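Local coordinates for DNA translocase coupling protein (Clostridium perfringens, PDB 6O1Y) that probably couples ATP binding and hydrolysis to DNA movement, as an FtsK/SpoIIIE-type membrane translocase encoded on a plasmid, at residues Lys96-Asp101 against Gln339-Asp344; Ile229-Asp234 against Ile272-Gly277. All coordinates share one frame; numbering follows the deposited sequence.

Interaction 1: residues Lys96-Asp101 against Gln339-Asp344. With ATP (adenosine-5'-triphosphate), chain C.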
loop_
_atom_site.group_PDB
_atom_site.type_symbol
_atom_site.label_atom_id
_atom_site.label_comp_id
_atom_site.label_asym_id
_atom_site.label_seq_id
_atom_site.Cartn_x
_atom_site.Cartn_y
_atom_site.Cartn_z
ATOM N N LYS A 96 -7.263 -15.148 -1.861
ATOM C CA LYS A 96 -7.466 -14.784 -0.455
ATOM C C LYS A 96 -6.135 -14.928 0.316
ATOM O O LYS A 96 -5.997 -14.453 1.447
ATOM C CB LYS A 96 -8.570 -15.662 0.171
ATOM C CG LYS A 96 -9.996 -15.252 -0.213
ATOM C CD LYS A 96 -11.052 -16.319 0.172
ATOM C CE LYS A 96 -11.245 -17.398 -0.887
ATOM N NZ LYS A 96 -12.298 -18.380 -0.504
ATOM N N TYR A 97 -5.165 -15.591 -0.318
ATOM C CA TYR A 97 -3.823 -15.845 0.180
ATOM C C TYR A 97 -2.916 -16.121 -1.032
ATOM O O TYR A 97 -3.283 -16.890 -1.934
ATOM C CB TYR A 97 -3.828 -17.010 1.187
ATOM C CG TYR A 97 -2.461 -17.496 1.620
ATOM C CD1 TYR A 97 -1.690 -16.762 2.512
ATOM C CD2 TYR A 97 -1.955 -18.715 1.169
ATOM C CE1 TYR A 97 -0.428 -17.201 2.914
ATOM C CE2 TYR A 97 -0.694 -19.168 1.566
ATOM C CZ TYR A 97 0.061 -18.411 2.455
ATOM O OH TYR A 97 1.304 -18.830 2.894
ATOM N N LEU A 98 -1.733 -15.483 -1.054
ATOM C CA LEU A 98 -0.776 -15.636 -2.146
ATOM C C LEU A 98 0.650 -15.513 -1.588
ATOM O O LEU A 98 1.020 -14.425 -1.178
ATOM C CB LEU A 98 -1.088 -14.542 -3.192
ATOM C CG LEU A 98 -0.301 -14.472 -4.486
ATOM C CD1 LEU A 98 -0.424 -15.741 -5.282
ATOM C CD2 LEU A 98 -0.797 -13.349 -5.321
ATOM N N PRO A 99 1.465 -16.587 -1.508
ATOM C CA PRO A 99 2.827 -16.419 -0.972
ATOM C C PRO A 99 3.781 -15.808 -1.992
ATOM O O PRO A 99 3.481 -15.744 -3.188
ATOM C CB PRO A 99 3.249 -17.850 -0.640
ATOM C CG PRO A 99 2.576 -18.658 -1.682
ATOM C CD PRO A 99 1.228 -17.986 -1.921
ATOM N N TRP A 100 4.951 -15.390 -1.510
ATOM C CA TRP A 100 5.998 -14.837 -2.344
ATOM C C TRP A 100 6.721 -15.972 -3.115
ATOM O O TRP A 100 6.820 -17.087 -2.617
ATOM C CB TRP A 100 6.997 -14.047 -1.476
ATOM C CG TRP A 100 8.224 -13.652 -2.236
ATOM C CD1 TRP A 100 9.470 -14.191 -2.105
ATOM C CD2 TRP A 100 8.263 -12.826 -3.414
ATOM N NE1 TRP A 100 10.301 -13.710 -3.094
ATOM C CE2 TRP A 100 9.586 -12.869 -3.910
ATOM C CE3 TRP A 100 7.298 -12.073 -4.116
ATOM C CZ2 TRP A 100 9.991 -12.117 -5.020
ATOM C CZ3 TRP A 100 7.694 -11.348 -5.227
ATOM C CH2 TRP A 100 9.022 -11.382 -5.677
ATOM N N ASP A 101 7.222 -15.674 -4.317
ATOM C CA ASP A 101 8.015 -16.581 -5.125
ATOM C C ASP A 101 9.027 -15.749 -5.886
ATOM O O ASP A 101 8.667 -14.705 -6.444
ATOM C CB ASP A 101 7.150 -17.403 -6.089
ATOM C CG ASP A 101 7.841 -18.662 -6.599
ATOM O OD1 ASP A 101 8.847 -18.534 -7.336
ATOM O OD2 ASP A 101 7.380 -19.777 -6.252
ATOM N N GLN A 339 -4.188 -8.226 -3.620
ATOM C CA GLN A 339 -3.762 -9.148 -2.574
ATOM C C GLN A 339 -2.235 -9.147 -2.547
ATOM O O GLN A 339 -1.587 -9.654 -3.472
ATOM C CB GLN A 339 -4.348 -10.575 -2.792
ATOM C CG GLN A 339 -3.840 -11.679 -1.825
ATOM C CD GLN A 339 -4.198 -11.494 -0.353
ATOM O OE1 GLN A 339 -5.214 -10.874 0.023
ATOM N NE2 GLN A 339 -3.363 -12.057 0.517
ATOM N N ALA A 340 -1.671 -8.576 -1.481
ATOM C CA ALA A 340 -0.225 -8.524 -1.276
ATOM C C ALA A 340 0.364 -9.931 -1.075
ATOM O O ALA A 340 -0.206 -10.746 -0.341
ATOM C CB ALA A 340 0.106 -7.633 -0.083
ATOM N N PHE A 341 1.491 -10.221 -1.756
ATOM C CA PHE A 341 2.207 -11.486 -1.629
ATOM C C PHE A 341 2.603 -11.628 -0.166
ATOM O O PHE A 341 2.860 -10.616 0.498
ATOM C CB PHE A 341 3.514 -11.465 -2.460
ATOM C CG PHE A 341 3.433 -11.325 -3.962
ATOM C CD1 PHE A 341 2.595 -12.142 -4.711
ATOM C CD2 PHE A 341 4.269 -10.453 -4.636
ATOM C CE1 PHE A 341 2.546 -12.038 -6.103
ATOM C CE2 PHE A 341 4.242 -10.371 -6.031
ATOM C CZ PHE A 341 3.381 -11.164 -6.757
ATOM N N TYR A 342 2.636 -12.860 0.352
ATOM C CA TYR A 342 3.077 -13.054 1.719
ATOM C C TYR A 342 4.542 -13.372 1.673
ATOM O O TYR A 342 4.948 -14.387 1.112
ATOM C CB TYR A 342 2.252 -14.093 2.503
ATOM C CG TYR A 342 2.754 -14.297 3.921
ATOM C CD1 TYR A 342 3.061 -13.214 4.739
ATOM C CD2 TYR A 342 2.925 -15.574 4.443
ATOM C CE1 TYR A 342 3.580 -13.396 6.018
ATOM C CE2 TYR A 342 3.409 -15.769 5.737
ATOM C CZ TYR A 342 3.748 -14.676 6.516
ATOM O OH TYR A 342 4.246 -14.860 7.784
ATOM N N PHE A 343 5.336 -12.452 2.198
ATOM C CA PHE A 343 6.781 -12.551 2.241
ATOM C C PHE A 343 7.199 -12.993 3.629
ATOM O O PHE A 343 7.209 -12.202 4.568
ATOM C CB PHE A 343 7.434 -11.212 1.846
ATOM C CG PHE A 343 8.935 -11.313 1.756
ATOM C CD1 PHE A 343 9.738 -10.981 2.842
ATOM C CD2 PHE A 343 9.546 -11.799 0.607
ATOM C CE1 PHE A 343 11.121 -11.122 2.776
ATOM C CE2 PHE A 343 10.923 -11.921 0.540
ATOM C CZ PHE A 343 11.701 -11.585 1.627
ATOM N N ASP A 344 7.519 -14.265 3.758
ATOM C CA ASP A 344 7.946 -14.865 5.008
ATOM C C ASP A 344 9.467 -14.721 5.165
ATOM O O ASP A 344 10.223 -15.322 4.408
ATOM C CB ASP A 344 7.520 -16.333 5.020
ATOM C CG ASP A 344 7.144 -16.867 6.376
ATOM O OD1 ASP A 344 7.808 -16.488 7.373
ATOM O OD2 ASP A 344 6.186 -17.670 6.449
HETATM P PG ATP C . 5.057 -4.004 11.329
HETATM O O1G ATP C . 5.936 -5.201 11.579
HETATM O O2G ATP C . 5.812 -2.866 10.591
HETATM O O3G ATP C . 4.487 -3.421 12.640
HETATM P PB ATP C . 2.417 -5.142 10.586
HETATM O O1B ATP C . 1.327 -4.321 10.013
HETATM O O2B ATP C . 2.180 -5.340 12.086
HETATM O O3B ATP C . 3.812 -4.386 10.400
HETATM P PA ATP C . 3.464 -7.747 9.665
HETATM O O1A ATP C . 4.592 -7.619 10.621
HETATM O O2A ATP C . 3.965 -7.522 8.235
HETATM O O3A ATP C . 2.396 -6.587 9.914
HETATM O "O5'" ATP C . 2.859 -9.249 9.749
HETATM C "C5'" ATP C . 1.488 -9.523 10.105
HETATM C "C4'" ATP C . 1.153 -10.987 9.942
HETATM O "O4'" ATP C . -0.122 -11.117 9.267
HETATM C "C3'" ATP C . 2.120 -11.856 9.139
HETATM O "O3'" ATP C . 3.219 -12.317 9.916
HETATM C "C2'" ATP C . 1.195 -12.977 8.661
HETATM O "O2'" ATP C . 0.921 -13.958 9.660
HETATM C "C1'" ATP C . -0.054 -12.166 8.316
HETATM N N9 ATP C . -0.024 -11.598 6.967
HETATM C C8 ATP C . 0.638 -10.479 6.533
HETATM N N7 ATP C . 0.611 -10.311 5.232
HETATM C C5 ATP C . -0.132 -11.389 4.777
HETATM C C6 ATP C . -0.478 -11.826 3.480
HETATM N N6 ATP C . -0.118 -11.188 2.367
HETATM N N1 ATP C . -1.189 -12.972 3.368
HETATM C C2 ATP C . -1.539 -13.623 4.485
HETATM N N3 ATP C . -1.269 -13.309 5.758
HETATM C C4 ATP C . -0.547 -12.180 5.837
#
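Trp-100 meets Phe-341 along one edge and CD2 of Phe-343 over one face, and these three rings form an aromatic cluster in this P-loop NTPase domain, packed against helix 142-155 through Trp-100 and Phe-343 and set apart from the tyrosines that meet the nucleotide. The six-membered ring of the indole points its CE3-CZ3 edge at the face of Phe-341 in an offset edge-to-face pair, centroids 5.4 Å apart and planes at 64°. Phe-343 meets the five-membered ring obliquely, planes at 57°, with CD2 3.6 Å from Trp-100 CD1. The indole NE1 is hydrogen-bonded to Asp-102 OD1. With CG beside the backbone N (chi1 -63°), the Phe-341 ring is turned to lie alongside Leu-98, its CD1 3.7 Å from Leu-98 CD2.

A single parallel-type bridge joins the backbones at Pro-99 and Tyr-342. Tyr-342 N gives a hydrogen bond to Leu-98 O at 2.7 Å, and Trp-100 N gives one to Tyr-342 O at 2.8 Å, the latter from above the carbonyl plane.

Toward the nucleotide, two tyrosines border the base: Tyr-97 CD1 comes within 3.7 Å of ATP C2, while Tyr-342 runs past the purine to reach C2' of the ribose with its CE1. Gln-339 has its amide engaged by Arg-326 and Lys-324. The adenine amino group instead finds the backbone next door, where ATP N6 makes a weak hydrogen bond to Ala-340 O at 2.7 Å.

Interaction 2: residues Ile229-Asp234 against Ile272-Gly277. With ATP (adenosine-5'-triphosphate), chain C.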
loop_
_atom_site.group_PDB
_atom_site.type_symbol
_atom_site.label_atom_id
_atom_site.label_comp_id
_atom_site.label_asym_id
_atom_site.label_seq_id
_atom_site.Cartn_x
_atom_site.Cartn_y
_atom_site.Cartn_z
ATOM N N ILE A 229 19.543 3.156 -4.558
ATOM C CA ILE A 229 19.517 3.165 -3.102
ATOM C C ILE A 229 18.092 2.994 -2.609
ATOM O O ILE A 229 17.220 3.801 -2.929
ATOM C CB ILE A 229 20.263 4.341 -2.417
ATOM C CG1 ILE A 229 21.762 4.331 -2.792
ATOM C CG2 ILE A 229 20.069 4.270 -0.899
ATOM C CD1 ILE A 229 22.739 4.880 -1.757
ATOM N N ILE A 230 17.854 1.907 -1.866
ATOM C CA ILE A 230 16.565 1.615 -1.272
ATOM C C ILE A 230 16.639 1.906 0.219
ATOM O O ILE A 230 17.408 1.260 0.946
ATOM C CB ILE A 230 16.010 0.201 -1.627
ATOM C CG1 ILE A 230 14.663 -0.100 -0.921
ATOM C CG2 ILE A 230 17.030 -0.931 -1.385
ATOM C CD1 ILE A 230 13.515 0.754 -1.278
ATOM N N VAL A 231 15.877 2.919 0.667
ATOM C CA VAL A 231 15.846 3.258 2.082
ATOM C C VAL A 231 14.399 3.071 2.594
ATOM O O VAL A 231 13.474 3.775 2.181
ATOM C CB VAL A 231 16.529 4.611 2.443
ATOM C CG1 VAL A 231 16.004 5.778 1.610
ATOM C CG2 VAL A 231 16.451 4.902 3.938
ATOM N N VAL A 232 14.223 2.035 3.437
ATOM C CA VAL A 232 12.952 1.629 4.022
ATOM C C VAL A 232 12.800 2.097 5.455
ATOM O O VAL A 232 13.638 1.796 6.304
ATOM C CB VAL A 232 12.693 0.116 3.880
ATOM C CG1 VAL A 232 12.227 -0.230 2.474
ATOM C CG2 VAL A 232 13.928 -0.694 4.246
ATOM N N ILE A 233 11.710 2.814 5.716
ATOM C CA ILE A 233 11.358 3.376 7.022
ATOM C C ILE A 233 10.158 2.621 7.591
ATOM O O ILE A 233 9.064 2.725 7.031
ATOM C CB ILE A 233 11.071 4.901 6.885
ATOM C CG1 ILE A 233 12.269 5.647 6.296
ATOM C CG2 ILE A 233 10.596 5.537 8.207
ATOM C CD1 ILE A 233 11.896 6.423 5.140
ATOM N N ASP A 234 10.370 1.865 8.697
ATOM C CA ASP A 234 9.344 1.043 9.350
ATOM C C ASP A 234 8.166 1.844 9.888
ATOM O O ASP A 234 7.011 1.399 9.802
ATOM C CB ASP A 234 9.946 0.186 10.474
ATOM C CG ASP A 234 8.945 -0.811 11.037
ATOM O OD1 ASP A 234 8.715 -1.867 10.380
ATOM O OD2 ASP A 234 8.356 -0.515 12.099
ATOM N N ILE A 272 17.216 7.022 -5.922
ATOM C CA ILE A 272 17.164 6.909 -4.462
ATOM C C ILE A 272 15.685 6.822 -4.125
ATOM O O ILE A 272 14.925 7.729 -4.453
ATOM C CB ILE A 272 17.899 8.052 -3.716
ATOM C CG1 ILE A 272 19.404 8.022 -4.026
ATOM C CG2 ILE A 272 17.642 8.003 -2.204
ATOM C CD1 ILE A 272 19.898 9.329 -4.464
ATOM N N ASN A 273 15.276 5.699 -3.530
ATOM C CA ASN A 273 13.883 5.410 -3.235
ATOM C C ASN A 273 13.568 5.216 -1.765
ATOM O O ASN A 273 14.274 4.498 -1.040
ATOM C CB ASN A 273 13.418 4.189 -4.024
ATOM C CG ASN A 273 13.837 4.191 -5.459
ATOM O OD1 ASN A 273 14.646 3.373 -5.865
ATOM N ND2 ASN A 273 13.311 5.122 -6.248
ATOM N N LEU A 274 12.437 5.804 -1.360
ATOM C CA LEU A 274 11.939 5.737 -0.007
ATOM C C LEU A 274 10.713 4.825 0.064
ATOM O O LEU A 274 9.739 5.040 -0.660
ATOM C CB LEU A 274 11.570 7.147 0.524
ATOM C CG LEU A 274 12.511 8.333 0.310
ATOM C CD1 LEU A 274 11.721 9.584 0.289
ATOM C CD2 LEU A 274 13.468 8.497 1.442
ATOM N N CYS A 275 10.770 3.816 0.947
ATOM C CA CYS A 275 9.650 2.920 1.211
ATOM C C CYS A 275 9.292 3.043 2.657
ATOM O O CYS A 275 10.040 2.633 3.537
ATOM C CB CYS A 275 9.937 1.487 0.790
ATOM S SG CYS A 275 9.955 1.260 -1.001
ATOM N N ILE A 276 8.188 3.733 2.890
ATOM C CA ILE A 276 7.737 4.134 4.203
ATOM C C ILE A 276 6.480 3.415 4.621
ATOM O O ILE A 276 5.494 3.406 3.885
ATOM C CB ILE A 276 7.509 5.671 4.196
ATOM C CG1 ILE A 276 8.657 6.440 3.504
ATOM C CG2 ILE A 276 7.232 6.207 5.603
ATOM C CD1 ILE A 276 8.219 7.627 2.760
ATOM N N GLY A 277 6.524 2.869 5.831
ATOM C CA GLY A 277 5.394 2.258 6.508
ATOM C C GLY A 277 4.796 3.240 7.509
ATOM O O GLY A 277 5.519 4.039 8.122
HETATM P PG ATP C . 5.057 -4.004 11.329
HETATM O O1G ATP C . 5.936 -5.201 11.579
HETATM O O2G ATP C . 5.812 -2.866 10.591
HETATM O O3G ATP C . 4.487 -3.421 12.640
HETATM P PB ATP C . 2.417 -5.142 10.586
HETATM O O1B ATP C . 1.327 -4.321 10.013
HETATM O O2B ATP C . 2.180 -5.340 12.086
HETATM O O3B ATP C . 3.812 -4.386 10.400
HETATM P PA ATP C . 3.464 -7.747 9.665
HETATM O O1A ATP C . 4.592 -7.619 10.621
HETATM O O2A ATP C . 3.965 -7.522 8.235
HETATM O O3A ATP C . 2.396 -6.587 9.914
HETATM O "O5'" ATP C . 2.859 -9.249 9.749
HETATM C "C5'" ATP C . 1.488 -9.523 10.105
HETATM C "C4'" ATP C . 1.153 -10.987 9.942
HETATM O "O4'" ATP C . -0.122 -11.117 9.267
HETATM C "C3'" ATP C . 2.120 -11.856 9.139
HETATM O "O3'" ATP C . 3.219 -12.317 9.916
HETATM C "C2'" ATP C . 1.195 -12.977 8.661
HETATM O "O2'" ATP C . 0.921 -13.958 9.660
HETATM C "C1'" ATP C . -0.054 -12.166 8.316
HETATM N N9 ATP C . -0.024 -11.598 6.967
HETATM C C8 ATP C . 0.638 -10.479 6.533
HETATM N N7 ATP C . 0.611 -10.311 5.232
HETATM C C5 ATP C . -0.132 -11.389 4.777
HETATM C C6 ATP C . -0.478 -11.826 3.480
HETATM N N6 ATP C . -0.118 -11.188 2.367
HETATM N N1 ATP C . -1.189 -12.972 3.368
HETATM C C2 ATP C . -1.539 -13.623 4.485
HETATM N N3 ATP C . -1.269 -13.309 5.758
HETATM C C4 ATP C . -0.547 -12.180 5.837
#
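Five backbone hydrogen bonds join Ile-229, Val-231 and Ile-233 to Asn-273, Cys-275 and Gly-277. Val-231 and Ile-233 each bond both residues flanking their partner, as parallel pairing requires, while Ile-230 and Val-232 bond strand 159-163. The series runs from Asn-273 N to Ile-229 O, at 2.8 Å, through to Gly-277 N on Ile-233 O, also at 2.8 Å. These are neighbouring inner strands in the parallel part of the P-loop NTPase sheet.

The face of Ile-229, Val-231, Ile-233, Ile-272, Leu-274 and Ile-276 is aliphatic: Val-231 CG1 sits 3.7 Å from Leu-274 CD2, and Ile-233 CD1 reaches Ile-276 CG1 at 3.6 Å, each pair lying side by side. The other face is mixed, with the Asn-273 amide bonded to Pro-130 O. There Ile-230 has its CG1 anti to the backbone N (chi1 177°), and CD1 then bends back to Cys-275 SG, 3.6 Å away, against helix 142-155.

Past the last strand residue, Asp-234 puts OD1 3.1 Å from ATP O2G, while its OD2 forms a salt bridge with Lys-166. A run of aliphatic residues ending in Asp-234 is consistent with a Walker B motif. The chemistry thus implies a largely apolar, regularly bonded strand pair that places a carboxylate near the gamma-phosphate.

How the interactions relate
Both contacts reach the same mixed sheet and both reach one ATP, yet from its two ends: 96-101 with 339-344 receives the adenine and ribose, whereas 229-234 with 272-277 presents an acid to the gamma-phosphate. Their centres lie about 20 Å apart and they do not touch each other. Interaction 2 is core throughout, with every touching residue buried, and relies on regular strand pairing and largely apolar packing. Interaction 1 is partly exposed; a loop segment meets the end of strand 334-340 through one bridge, and aromatic rings supply much of its contact. Helix 142-155, which follows the P-loop, packs against both contacts.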